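Local coordinates for GDP-6-deoxy-D-mannose reductase (Pseudomonas aeruginosa, PDB 6X3B), which probably reduces GDP-4-dehydro-6-deoxy-D-mannose to GDP-D-rhamnose with bound NADPH, a step in making the lipopolysaccharide O-antigen, at residues A[229-234]-A[245-250]; A[259-264]-A[308-313]; A[233-238]-A[292-297]. One frame throughout, in Å; residues are numbered along the deposited sequence. Where two conformers were deposited one is given.

Contact 1: A[229-234]-A[245-250]; sequences LSAYLR and YNVCSG
Ala231 and Val247 meet where helix 225-238 packs on strand 244-247 of the central, mostly parallel sheet in the Rossmann-type nucleotide-binding fold of this NAD(P)-dependent epimerase/dehydratase family member. The isopropyl group of Val247 is directed at the helix and sets both methyls against Ala231, one of them reaching Tyr232 as well. Val247 CG1, anti to the backbone N (chi1 177°), closes on Ala231 CB at 3.5 Å. The other branch, Val247 CG2, is 4.1 Å from that same Ala231 CB and also reaches the ring of Tyr232, so the short alanine sits in contact with both arms of the fork. Tyr232 swings its CG beside its own backbone N, at chi1 -63°, which carries the ring along the helix flank and brings its end closer to the strand. The two side chains run roughly perpendicular, and the methyl comes to the rim of the ring near its plane. No hydrogen bond crosses this buried apolar seam. The strand is held instead by backbone bonds of Val247 to Arg177 and Phe179 in strand 172-182, on which Tyr232 also rests through Ala176 and Pro178. The Tyr232 side chain lies about 5 Å from the bound NADPH, and the ring atom nearest the valine is Tyr232 CE1, 4.1 Å from Val247 CG2.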
# COMPACT_ATOMS: atom_id res chain seq x y z
N LEU A 229 -16.09 2.06 -18.15
CA LEU A 229 -16.46 3.47 -17.96
C LEU A 229 -17.79 3.61 -17.25
O LEU A 229 -17.97 4.51 -16.41
CB LEU A 229 -16.54 4.17 -19.31
CG LEU A 229 -15.19 4.28 -19.98
CD1 LEU A 229 -15.39 4.95 -21.32
CD2 LEU A 229 -14.29 5.07 -19.06
N SER A 230 -18.77 2.81 -17.64
CA SER A 230 -20.09 2.98 -17.06
C SER A 230 -20.07 2.63 -15.58
O SER A 230 -20.77 3.25 -14.77
CB SER A 230 -21.10 2.12 -17.83
OG SER A 230 -22.30 1.96 -17.09
N ALA A 231 -19.24 1.65 -15.21
CA ALA A 231 -19.06 1.33 -13.80
C ALA A 231 -18.47 2.51 -13.04
O ALA A 231 -18.89 2.77 -11.91
CB ALA A 231 -18.16 0.09 -13.66
N TYR A 232 -17.49 3.23 -13.62
CA TYR A 232 -16.89 4.36 -12.90
C TYR A 232 -17.91 5.47 -12.67
O TYR A 232 -17.95 6.08 -11.59
CB TYR A 232 -15.69 4.95 -13.67
CG TYR A 232 -14.51 4.02 -13.85
CD1 TYR A 232 -14.42 2.81 -13.15
CD2 TYR A 232 -13.49 4.35 -14.73
CE1 TYR A 232 -13.34 1.94 -13.35
CE2 TYR A 232 -12.40 3.51 -14.94
CZ TYR A 232 -12.32 2.31 -14.24
OH TYR A 232 -11.25 1.46 -14.43
N LEU A 233 -18.72 5.77 -13.69
CA LEU A 233 -19.72 6.83 -13.53
C LEU A 233 -20.80 6.44 -12.52
O LEU A 233 -21.31 7.29 -11.77
CB LEU A 233 -20.34 7.16 -14.89
CG LEU A 233 -19.37 7.77 -15.91
CD1 LEU A 233 -20.08 8.00 -17.25
CD2 LEU A 233 -18.74 9.08 -15.40
N ARG A 234 -21.19 5.16 -12.50
CA ARG A 234 -22.18 4.72 -11.51
C ARG A 234 -21.59 4.71 -10.10
O ARG A 234 -22.31 4.95 -9.12
CB ARG A 234 -22.72 3.34 -11.88
CG ARG A 234 -23.47 3.34 -13.21
CD ARG A 234 -24.35 2.13 -13.34
NE ARG A 234 -25.57 2.32 -12.59
CZ ARG A 234 -26.66 2.89 -13.07
NH1 ARG A 234 -26.68 3.33 -14.32
NH2 ARG A 234 -27.74 3.03 -12.30
N TYR A 245 -14.14 -1.24 -4.80
CA TYR A 245 -15.01 -2.04 -5.66
C TYR A 245 -14.21 -2.69 -6.79
O TYR A 245 -13.50 -1.98 -7.52
CB TYR A 245 -16.11 -1.18 -6.29
CG TYR A 245 -17.00 -0.54 -5.27
CD1 TYR A 245 -16.67 0.69 -4.72
CD2 TYR A 245 -18.16 -1.16 -4.86
CE1 TYR A 245 -17.49 1.29 -3.77
CE2 TYR A 245 -18.99 -0.59 -3.93
CZ TYR A 245 -18.66 0.62 -3.39
OH TYR A 245 -19.51 1.16 -2.48
N ASN A 246 -14.34 -4.01 -6.94
CA ASN A 246 -13.92 -4.66 -8.18
C ASN A 246 -14.81 -4.19 -9.33
O ASN A 246 -16.02 -4.07 -9.18
CB ASN A 246 -14.05 -6.18 -8.09
CG ASN A 246 -13.04 -6.80 -7.14
OD1 ASN A 246 -12.00 -6.20 -6.80
ND2 ASN A 246 -13.33 -8.02 -6.72
N VAL A 247 -14.20 -3.97 -10.49
CA VAL A 247 -14.95 -3.71 -11.72
C VAL A 247 -14.56 -4.83 -12.68
O VAL A 247 -13.46 -4.85 -13.23
CB VAL A 247 -14.65 -2.32 -12.30
CG1 VAL A 247 -15.41 -2.13 -13.65
CG2 VAL A 247 -15.04 -1.20 -11.29
N CYS A 248 -15.47 -5.79 -12.88
CA CYS A 248 -15.17 -7.01 -13.62
C CYS A 248 -16.47 -7.63 -14.11
O CYS A 248 -17.57 -7.23 -13.71
CB CYS A 248 -14.39 -8.01 -12.74
SG CYS A 248 -15.22 -8.34 -11.15
N SER A 249 -16.33 -8.60 -15.01
CA SER A 249 -17.49 -9.27 -15.58
C SER A 249 -17.98 -10.45 -14.75
O SER A 249 -19.15 -10.84 -14.87
CB SER A 249 -17.15 -9.79 -16.99
OG SER A 249 -16.35 -10.96 -16.89
N GLY A 250 -17.12 -11.04 -13.92
CA GLY A 250 -17.51 -12.27 -13.26
C GLY A 250 -17.52 -13.48 -14.17
O GLY A 250 -18.00 -14.54 -13.76

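Contact 2: A[259-264]-A[308-313]; sequences IELLAD and QSLRAI
Leu310 points from helix 306-320 at Leu261 and Leu262 of helix 255-266, a helix-helix packing in the C-terminal part of the subunit. The axes of the two short segments pass 9.7 Å apart at a crossing angle of -61°. Leu310 divides its branches: CD1 goes to Leu261, and CD2 to Leu262. Against Leu261 the side chains meet at a slant, with Leu310 CD1 lying 3.6 Å from Leu261 CD2 and almost as near its CG. Leu262 instead lies nearly square across Leu310. With its CG beside the backbone N (chi1 -83°), Leu262 brings CD2 against the base of Leu310, 3.7 Å from Leu310 CB. The same methyl also rests 3.7 Å from the backbone Leu310 O and reaches the far end of Ile313, with Leu262 CD2 to Ile313 CD1 at 4.3 Å. Ile192 and Ala196 of helix 191-203 extend the apolar surface around Leu310 and Ile313, while Leu262 meets Ile199 of that helix. With no hydrogen bond or charge pair between the segments, the crossing probably rests on the close fit of branched aliphatic groups, most of them buried.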
# COMPACT_ATOMS: atom_id res chain seq x y z
N ILE A 259 -9.21 -15.70 -29.19
CA ILE A 259 -8.49 -15.62 -30.47
C ILE A 259 -9.29 -16.30 -31.58
O ILE A 259 -9.38 -15.79 -32.70
CB ILE A 259 -7.08 -16.22 -30.35
CG1 ILE A 259 -6.18 -15.32 -29.51
CG2 ILE A 259 -6.45 -16.43 -31.73
CD1 ILE A 259 -4.87 -16.02 -29.10
N GLU A 260 -9.86 -17.47 -31.28
CA GLU A 260 -10.69 -18.16 -32.26
C GLU A 260 -11.90 -17.31 -32.65
O GLU A 260 -12.27 -17.26 -33.83
CB GLU A 260 -11.12 -19.52 -31.72
CG GLU A 260 -9.98 -20.56 -31.78
CD GLU A 260 -10.32 -21.83 -31.03
OE1 GLU A 260 -10.51 -22.89 -31.69
OE2 GLU A 260 -10.41 -21.77 -29.78
N LEU A 261 -12.53 -16.64 -31.68
CA LEU A 261 -13.67 -15.79 -32.01
C LEU A 261 -13.24 -14.58 -32.84
O LEU A 261 -13.99 -14.15 -33.73
CB LEU A 261 -14.39 -15.35 -30.73
CG LEU A 261 -15.67 -14.51 -30.89
CD1 LEU A 261 -16.67 -15.24 -31.77
CD2 LEU A 261 -16.30 -14.19 -29.52
N LEU A 262 -12.05 -14.03 -32.59
CA LEU A 262 -11.55 -12.97 -33.45
C LEU A 262 -11.41 -13.45 -34.89
O LEU A 262 -11.85 -12.77 -35.82
CB LEU A 262 -10.20 -12.46 -32.93
CG LEU A 262 -10.19 -11.41 -31.80
CD1 LEU A 262 -8.75 -11.28 -31.29
CD2 LEU A 262 -10.70 -10.06 -32.27
N ALA A 263 -10.76 -14.60 -35.10
CA ALA A 263 -10.63 -15.17 -36.43
C ALA A 263 -11.99 -15.38 -37.08
O ALA A 263 -12.17 -15.08 -38.27
CB ALA A 263 -9.86 -16.49 -36.37
N ASP A 264 -12.95 -15.91 -36.32
CA ASP A 264 -14.29 -16.12 -36.86
C ASP A 264 -14.93 -14.81 -37.29
O ASP A 264 -15.49 -14.70 -38.39
CB ASP A 264 -15.16 -16.84 -35.81
CG ASP A 264 -16.45 -17.38 -36.39
OD1 ASP A 264 -16.54 -17.53 -37.63
OD2 ASP A 264 -17.39 -17.66 -35.61
N GLN A 308 -19.30 -8.33 -29.58
CA GLN A 308 -19.28 -6.93 -29.98
C GLN A 308 -17.94 -6.28 -29.64
O GLN A 308 -17.41 -5.48 -30.43
CB GLN A 308 -20.43 -6.15 -29.34
CG GLN A 308 -20.35 -4.67 -29.68
CD GLN A 308 -21.63 -3.90 -29.38
OE1 GLN A 308 -22.62 -4.47 -28.91
NE2 GLN A 308 -21.61 -2.61 -29.66
N SER A 309 -17.37 -6.60 -28.47
CA SER A 309 -16.09 -6.01 -28.09
C SER A 309 -14.99 -6.39 -29.06
O SER A 309 -14.15 -5.56 -29.42
CB SER A 309 -15.68 -6.48 -26.69
OG SER A 309 -16.55 -5.97 -25.70
N LEU A 310 -14.95 -7.65 -29.46
CA LEU A 310 -13.91 -8.12 -30.36
C LEU A 310 -14.09 -7.56 -31.77
O LEU A 310 -13.12 -7.22 -32.45
CB LEU A 310 -13.90 -9.65 -30.37
CG LEU A 310 -13.49 -10.33 -29.07
CD1 LEU A 310 -13.63 -11.84 -29.19
CD2 LEU A 310 -12.06 -9.96 -28.69
N ARG A 311 -15.34 -7.49 -32.24
CA ARG A 311 -15.57 -6.88 -33.54
C ARG A 311 -15.11 -5.44 -33.55
O ARG A 311 -14.50 -4.97 -34.52
CB ARG A 311 -17.05 -6.98 -33.91
CG ARG A 311 -17.33 -6.62 -35.38
CD ARG A 311 -18.76 -6.93 -35.75
NE ARG A 311 -19.68 -6.46 -34.72
CZ ARG A 311 -20.47 -7.25 -34.00
NH1 ARG A 311 -20.50 -8.55 -34.22
NH2 ARG A 311 -21.27 -6.71 -33.09
N ALA A 312 -15.37 -4.72 -32.45
CA ALA A 312 -15.01 -3.31 -32.38
C ALA A 312 -13.50 -3.14 -32.52
O ALA A 312 -13.04 -2.27 -33.27
CB ALA A 312 -15.54 -2.70 -31.07
N ILE A 313 -12.70 -3.99 -31.85
CA ILE A 313 -11.26 -3.79 -31.97
C ILE A 313 -10.75 -4.22 -33.35
O ILE A 313 -9.79 -3.63 -33.87
CB ILE A 313 -10.46 -4.49 -30.84
CG1 ILE A 313 -10.64 -6.00 -30.85
CG2 ILE A 313 -10.82 -3.89 -29.49
CD1 ILE A 313 -9.72 -6.72 -29.83

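Contact 3: A[233-238]-A[292-297]; sequences LRLLSH and ARLHDA
Leu235 and Leu294 make the apolar half of this contact, the two side chains crossing nearly at right angles. A single methyl, Leu294 CD1, does the touching: it lies 3.6 Å from Leu235 CD2 and 3.7 Å from Leu235 CG, against the fork of the opposing leucine. Leu294 delivers it with CG anti to its backbone N (chi1 163°), whereas Leu235 holds CG beside its own N (chi1 -80°), which brings the fork over to the other helix. The second half is polar and more open. His238 CB approaches the carbonyl oxygen Ala297 O at 3.4 Å, with no direct hydrogen bond between the two segments. A water bridges them instead, donating to His238 O and to Ala297 O at 2.9 Å each, and thereby joins two backbone carbonyls that cannot bond to one another. The imidazole of His238 is backed on one face by Ser237 CB, 3.6 Å above the ring plane. Further out, Arg234 NE bonds to Thr298 O, a second tie between helix 225-238 and the end of helix 292-298, and Arg293 forms a salt bridge with Glu142. Tyr245 of strand 244-247 touches Leu235, Arg293 and Ala297, while Val247 touches Leu294, so both helices pack on this strand, with Trp49 of strand 49-51 against Leu233, Leu236 and Ser237 of helix 225-238.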
# COMPACT_ATOMS: atom_id res chain seq x y z
N LEU A 233 -18.72 5.77 -13.69
CA LEU A 233 -19.72 6.83 -13.53
C LEU A 233 -20.80 6.44 -12.52
O LEU A 233 -21.31 7.29 -11.77
CB LEU A 233 -20.34 7.16 -14.89
CG LEU A 233 -19.37 7.77 -15.91
CD1 LEU A 233 -20.08 8.00 -17.25
CD2 LEU A 233 -18.74 9.08 -15.40
N ARG A 234 -21.19 5.16 -12.50
CA ARG A 234 -22.18 4.72 -11.51
C ARG A 234 -21.59 4.71 -10.10
O ARG A 234 -22.31 4.95 -9.12
CB ARG A 234 -22.72 3.34 -11.88
CG ARG A 234 -23.47 3.34 -13.21
CD ARG A 234 -24.35 2.13 -13.34
NE ARG A 234 -25.57 2.32 -12.59
CZ ARG A 234 -26.66 2.89 -13.07
NH1 ARG A 234 -26.68 3.33 -14.32
NH2 ARG A 234 -27.74 3.03 -12.30
N LEU A 235 -20.29 4.47 -9.99
CA LEU A 235 -19.63 4.61 -8.70
C LEU A 235 -19.67 6.06 -8.22
O LEU A 235 -19.95 6.32 -7.04
CB LEU A 235 -18.19 4.10 -8.78
CG LEU A 235 -18.07 2.58 -8.70
CD1 LEU A 235 -16.63 2.13 -8.98
CD2 LEU A 235 -18.54 2.11 -7.33
N LEU A 236 -19.37 7.02 -9.11
CA LEU A 236 -19.49 8.43 -8.75
C LEU A 236 -20.90 8.74 -8.26
O LEU A 236 -21.08 9.51 -7.32
CB LEU A 236 -19.18 9.33 -9.95
CG LEU A 236 -17.76 9.30 -10.52
CD1 LEU A 236 -17.67 10.32 -11.65
CD2 LEU A 236 -16.75 9.63 -9.43
N SER A 237 -21.91 8.15 -8.91
CA SER A 237 -23.29 8.45 -8.52
C SER A 237 -23.70 7.73 -7.24
O SER A 237 -24.50 8.27 -6.47
CB SER A 237 -24.26 8.07 -9.63
OG SER A 237 -24.11 8.91 -10.75
N HIS A 238 -23.20 6.52 -7.00
CA HIS A 238 -23.81 5.64 -6.00
C HIS A 238 -22.85 4.98 -5.03
O HIS A 238 -23.31 4.39 -4.05
CB HIS A 238 -24.63 4.53 -6.69
CG HIS A 238 -25.64 5.03 -7.69
ND1 HIS A 238 -26.68 5.87 -7.34
CD2 HIS A 238 -25.79 4.77 -9.01
CE1 HIS A 238 -27.41 6.13 -8.41
NE2 HIS A 238 -26.89 5.47 -9.44
N ALA A 292 -20.14 -8.41 -7.21
CA ALA A 292 -21.33 -8.31 -6.36
C ALA A 292 -21.37 -6.98 -5.62
O ALA A 292 -22.43 -6.36 -5.51
CB ALA A 292 -21.38 -9.47 -5.36
N ARG A 293 -20.22 -6.53 -5.11
CA ARG A 293 -20.24 -5.32 -4.30
C ARG A 293 -20.65 -4.12 -5.14
O ARG A 293 -21.50 -3.32 -4.74
CB ARG A 293 -18.88 -5.11 -3.65
CG ARG A 293 -18.84 -3.94 -2.69
CD ARG A 293 -17.43 -3.77 -2.11
NE ARG A 293 -17.15 -4.69 -1.00
CZ ARG A 293 -16.16 -4.51 -0.13
NH1 ARG A 293 -15.35 -3.45 -0.25
NH2 ARG A 293 -15.97 -5.38 0.86
N LEU A 294 -20.06 -3.99 -6.33
CA LEU A 294 -20.36 -2.89 -7.23
C LEU A 294 -21.81 -2.95 -7.71
O LEU A 294 -22.49 -1.91 -7.79
CB LEU A 294 -19.40 -2.96 -8.41
CG LEU A 294 -19.73 -2.18 -9.68
CD1 LEU A 294 -19.56 -0.74 -9.35
CD2 LEU A 294 -18.76 -2.61 -10.79
N HIS A 295 -22.30 -4.14 -8.05
CA HIS A 295 -23.68 -4.23 -8.50
C HIS A 295 -24.65 -3.89 -7.37
O HIS A 295 -25.62 -3.14 -7.58
CB HIS A 295 -24.00 -5.62 -9.06
CG HIS A 295 -25.46 -5.83 -9.29
ND1 HIS A 295 -26.13 -5.27 -10.35
CD2 HIS A 295 -26.39 -6.49 -8.56
CE1 HIS A 295 -27.41 -5.59 -10.28
NE2 HIS A 295 -27.59 -6.33 -9.20
N ASP A 296 -24.38 -4.38 -6.16
CA ASP A 296 -25.28 -4.09 -5.04
C ASP A 296 -25.29 -2.60 -4.71
O ASP A 296 -26.33 -2.05 -4.34
CB ASP A 296 -24.89 -4.91 -3.80
CG ASP A 296 -25.13 -6.40 -3.99
OD1 ASP A 296 -25.92 -6.76 -4.90
OD2 ASP A 296 -24.55 -7.20 -3.25
N ALA A 297 -24.15 -1.93 -4.86
CA ALA A 297 -24.09 -0.53 -4.46
C ALA A 297 -24.60 0.41 -5.54
O ALA A 297 -25.09 1.50 -5.22
CB ALA A 297 -22.65 -0.16 -4.08
O HOH W 1 -24.64 2.33 -2.51

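Contacts 1 and 3 are neighbours, their centres about 7 Å apart, and both draw on helix 225-238, sharing Leu233 and Arg234. Contact 1 sets that helix on strand 244-247 and contact 3 sets it beside helix 292-298; Tyr245 and Leu294 touch between them. Contact 2 stands apart, its centre about 22 Å from that of contact 1 and 29 Å from that of contact 3, and joins helices 255-266 and 306-320. Along the chain contact 1 closes before contact 2 opens, while contacts 2 and 3 interleave. Helix 292-298 thus returns the chain to the nucleotide-binding part before helix 306-320 goes back to the C-terminal part, tying the two regions together.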